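Long-range contact in protein angel homolog 2 (Homo sapiens, PDB 6RW0), which hydrolyses 2',3'-cyclic phosphates as a member of the CCR4 family of deadenylases and probably binds mRNA 3'-untranslated regions: residues Trp82-Ile93 with His110-Leu119. Numbering follows the deposited sequence.
Sequences WSFRFPNILKEI and HYGAEIRPSL
Glu-114 OE2 takes the indole N-H of Trp-82 at 2.8 Å from NE1, fairly straight at 155°. The acceptor lies in the indole plane and is used on its syn side, while the carboxylate stands nearly upright to the ring. The other oxygen, OE1, receives a water that also makes a weak bond to Trp-82 O, a second link from this carboxylate to the neighbouring helix. His-110 lies flat over one indole face, its ring centroid 3.6 Å from that of the five-membered ring and the planes 6° apart; Phe-86 CB covers the opposite face. Trp-82 reaches this slot because its chi1 of -178° swings CG away from the backbone N, toward the other helix. Replacing Trp-82 by an alanine would probably leave Glu-114 OE2 without its N-H partner and His-110 free to turn.

The two helices run roughly parallel: helix 82-96 links the parallel neighbours 49-58 and 100-107 as a beta-alpha-beta crossover, and helix 108-121 follows strand 100-107 on the same face of the DNase I-like fold. The side chain of Trp-82 is about 12 Å from the bound magnesium ion. One turn down, Phe-86 sets CE1 3.7 Å from Ile-115 CG1, while Ser-118 OG meets its ring at the edge. That hydroxyl donates to Glu-114 O over 2.8 Å, and Ser-118 N reaches the same oxygen from the opposite face of the carbonyl plane. Both Leu-90 methyls rest against Ser-118 CB. Toward the sheet, the side chains of Ile-93 and Leu-119 cross at about a right angle, CG2 of the one 3.9 Å from CD2 of the other, and both rest on Leu-101 of strand 100-107.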
# COMPACT_ATOMS: atom_id res chain seq x y z
N TRP A 82 22.81 4.60 1.03
CA TRP A 82 22.24 3.31 0.66
C TRP A 82 23.11 2.15 1.14
O TRP A 82 22.59 1.08 1.47
CB TRP A 82 22.03 3.24 -0.85
CG TRP A 82 21.42 1.97 -1.36
CD1 TRP A 82 21.98 1.09 -2.22
CD2 TRP A 82 20.12 1.46 -1.05
NE1 TRP A 82 21.11 0.06 -2.48
CE2 TRP A 82 19.96 0.25 -1.76
CE3 TRP A 82 19.08 1.88 -0.23
CZ2 TRP A 82 18.81 -0.52 -1.68
CZ3 TRP A 82 17.93 1.13 -0.17
CH2 TRP A 82 17.80 -0.06 -0.88
N SER A 83 24.43 2.34 1.20
CA SER A 83 25.31 1.29 1.70
C SER A 83 25.03 0.97 3.17
O SER A 83 25.36 -0.13 3.64
CB SER A 83 26.77 1.72 1.53
OG SER A 83 27.03 2.91 2.26
N PHE A 84 24.47 1.93 3.91
CA PHE A 84 24.06 1.75 5.30
C PHE A 84 22.64 1.19 5.38
O PHE A 84 22.37 0.24 6.13
CB PHE A 84 24.15 3.09 6.05
CG PHE A 84 23.89 2.98 7.52
CD1 PHE A 84 22.60 3.01 8.03
CD2 PHE A 84 24.94 2.82 8.40
CE1 PHE A 84 22.36 2.87 9.38
CE2 PHE A 84 24.71 2.69 9.77
CZ PHE A 84 23.41 2.71 10.25
N ARG A 85 21.72 1.75 4.59
CA ARG A 85 20.31 1.41 4.74
C ARG A 85 19.98 0.02 4.23
O ARG A 85 19.20 -0.70 4.86
CB ARG A 85 19.45 2.45 4.02
CG ARG A 85 19.60 3.85 4.57
CD ARG A 85 18.47 4.77 4.12
NE ARG A 85 18.29 4.86 2.68
CZ ARG A 85 17.22 4.44 2.00
NH1 ARG A 85 16.20 3.84 2.60
NH2 ARG A 85 17.17 4.61 0.69
N PHE A 86 20.51 -0.37 3.07
CA PHE A 86 20.08 -1.64 2.50
C PHE A 86 20.40 -2.82 3.40
O PHE A 86 19.53 -3.69 3.58
CB PHE A 86 20.65 -1.84 1.09
CG PHE A 86 20.33 -3.19 0.54
CD1 PHE A 86 19.02 -3.56 0.30
CD2 PHE A 86 21.33 -4.12 0.33
CE1 PHE A 86 18.72 -4.83 -0.19
CE2 PHE A 86 21.03 -5.38 -0.15
CZ PHE A 86 19.72 -5.73 -0.41
N PRO A 87 21.59 -2.94 3.99
CA PRO A 87 21.80 -4.07 4.92
C PRO A 87 20.80 -4.12 6.05
O PRO A 87 20.39 -5.21 6.46
CB PRO A 87 23.24 -3.87 5.41
CG PRO A 87 23.90 -3.10 4.31
CD PRO A 87 22.83 -2.18 3.75
N ASN A 88 20.39 -2.96 6.58
CA ASN A 88 19.38 -2.95 7.63
C ASN A 88 18.02 -3.42 7.12
O ASN A 88 17.33 -4.20 7.78
CB ASN A 88 19.24 -1.53 8.19
CG ASN A 88 20.21 -1.25 9.31
OD1 ASN A 88 20.90 -2.14 9.82
ND2 ASN A 88 20.25 0.01 9.73
N ILE A 89 17.62 -2.95 5.93
CA ILE A 89 16.34 -3.34 5.36
C ILE A 89 16.31 -4.84 5.08
O ILE A 89 15.34 -5.53 5.39
CB ILE A 89 16.07 -2.51 4.09
CG1 ILE A 89 15.80 -1.05 4.47
CG2 ILE A 89 14.90 -3.10 3.31
CD1 ILE A 89 16.02 -0.06 3.33
N LEU A 90 17.39 -5.36 4.49
CA LEU A 90 17.45 -6.79 4.20
C LEU A 90 17.42 -7.61 5.49
O LEU A 90 16.76 -8.65 5.55
CB LEU A 90 18.71 -7.09 3.38
CG LEU A 90 18.94 -8.55 3.00
CD1 LEU A 90 17.81 -9.01 2.10
CD2 LEU A 90 20.31 -8.74 2.35
N LYS A 91 18.12 -7.14 6.53
CA LYS A 91 18.11 -7.85 7.81
C LYS A 91 16.71 -7.91 8.39
O LYS A 91 16.31 -8.95 8.94
CB LYS A 91 19.07 -7.15 8.76
CG LYS A 91 19.15 -7.75 10.15
CD LYS A 91 20.20 -7.02 10.98
CE LYS A 91 20.33 -7.62 12.37
NZ LYS A 91 21.23 -6.81 13.24
N GLU A 92 15.95 -6.82 8.29
CA GLU A 92 14.56 -6.82 8.76
C GLU A 92 13.72 -7.82 7.98
O GLU A 92 12.91 -8.55 8.55
CB GLU A 92 13.93 -5.46 8.53
CG GLU A 92 14.18 -4.38 9.48
CD GLU A 92 13.36 -3.17 9.07
OE1 GLU A 92 13.73 -2.51 8.08
OE2 GLU A 92 12.34 -2.91 9.74
N ILE A 93 13.85 -7.80 6.65
CA ILE A 93 13.07 -8.72 5.83
C ILE A 93 13.41 -10.16 6.19
O ILE A 93 12.52 -11.01 6.32
CB ILE A 93 13.30 -8.42 4.33
CG1 ILE A 93 12.68 -7.06 3.99
CG2 ILE A 93 12.72 -9.54 3.49
CD1 ILE A 93 12.99 -6.56 2.56
N HIS A 110 18.98 -0.30 -7.96
CA HIS A 110 19.25 -1.08 -6.76
C HIS A 110 18.52 -2.41 -6.77
O HIS A 110 19.01 -3.40 -6.24
CB HIS A 110 18.84 -0.27 -5.55
CG HIS A 110 19.66 0.95 -5.36
ND1 HIS A 110 19.25 2.01 -4.59
CD2 HIS A 110 20.88 1.28 -5.84
CE1 HIS A 110 20.19 2.94 -4.60
NE2 HIS A 110 21.19 2.52 -5.34
N TYR A 111 17.32 -2.43 -7.33
CA TYR A 111 16.57 -3.68 -7.38
C TYR A 111 17.32 -4.72 -8.20
O TYR A 111 17.48 -5.87 -7.77
CB TYR A 111 15.20 -3.40 -7.99
CG TYR A 111 14.30 -4.59 -8.15
CD1 TYR A 111 13.74 -5.23 -7.04
CD2 TYR A 111 13.96 -5.05 -9.40
CE1 TYR A 111 12.88 -6.31 -7.20
CE2 TYR A 111 13.12 -6.13 -9.57
CZ TYR A 111 12.58 -6.76 -8.46
OH TYR A 111 11.72 -7.83 -8.63
N GLY A 112 17.80 -4.34 -9.38
CA GLY A 112 18.52 -5.29 -10.21
C GLY A 112 19.86 -5.70 -9.62
O GLY A 112 20.25 -6.87 -9.71
N ALA A 113 20.57 -4.76 -9.01
CA ALA A 113 21.94 -5.03 -8.55
C ALA A 113 21.97 -5.79 -7.24
O ALA A 113 22.88 -6.61 -7.02
CB ALA A 113 22.68 -3.70 -8.35
N GLU A 114 21.01 -5.52 -6.34
CA GLU A 114 21.11 -5.96 -4.96
C GLU A 114 19.81 -6.50 -4.37
O GLU A 114 19.81 -7.56 -3.74
CB GLU A 114 21.58 -4.82 -4.06
CG GLU A 114 22.79 -4.05 -4.51
CD GLU A 114 22.86 -2.74 -3.77
OE1 GLU A 114 23.39 -2.74 -2.64
OE2 GLU A 114 22.30 -1.75 -4.29
N ILE A 115 18.70 -5.77 -4.49
CA ILE A 115 17.45 -6.20 -3.81
C ILE A 115 16.90 -7.50 -4.39
O ILE A 115 16.69 -8.42 -3.63
CB ILE A 115 16.38 -5.10 -3.84
CG1 ILE A 115 16.92 -3.77 -3.30
CG2 ILE A 115 15.15 -5.54 -3.09
CD1 ILE A 115 16.00 -2.60 -3.58
N ARG A 116 16.70 -7.58 -5.70
CA ARG A 116 16.15 -8.81 -6.28
C ARG A 116 17.09 -10.00 -6.05
O ARG A 116 16.62 -11.00 -5.61
CB ARG A 116 15.83 -8.62 -7.76
CG ARG A 116 14.88 -9.68 -8.28
CD ARG A 116 14.61 -9.55 -9.75
NE ARG A 116 13.48 -10.37 -10.13
CZ ARG A 116 13.57 -11.64 -10.45
NH1 ARG A 116 14.76 -12.23 -10.45
NH2 ARG A 116 12.49 -12.33 -10.75
N PRO A 117 18.42 -9.92 -6.27
CA PRO A 117 19.25 -11.08 -6.01
C PRO A 117 19.19 -11.50 -4.54
O PRO A 117 19.16 -12.64 -4.27
CB PRO A 117 20.65 -10.62 -6.42
CG PRO A 117 20.41 -9.53 -7.40
CD PRO A 117 19.19 -8.83 -6.84
N SER A 118 19.18 -10.54 -3.62
CA SER A 118 19.15 -10.88 -2.20
C SER A 118 17.84 -11.57 -1.83
O SER A 118 17.85 -12.55 -1.09
CB SER A 118 19.37 -9.62 -1.35
OG SER A 118 20.67 -9.10 -1.54
N LEU A 119 16.72 -11.08 -2.35
CA LEU A 119 15.45 -11.72 -2.03
C LEU A 119 15.34 -13.09 -2.68
O LEU A 119 14.80 -14.02 -2.06
CB LEU A 119 14.29 -10.82 -2.45
CG LEU A 119 14.21 -9.48 -1.71
CD1 LEU A 119 13.06 -8.62 -2.21
CD2 LEU A 119 14.07 -9.71 -0.20
O HOH W 1 23.90 -1.17 -0.57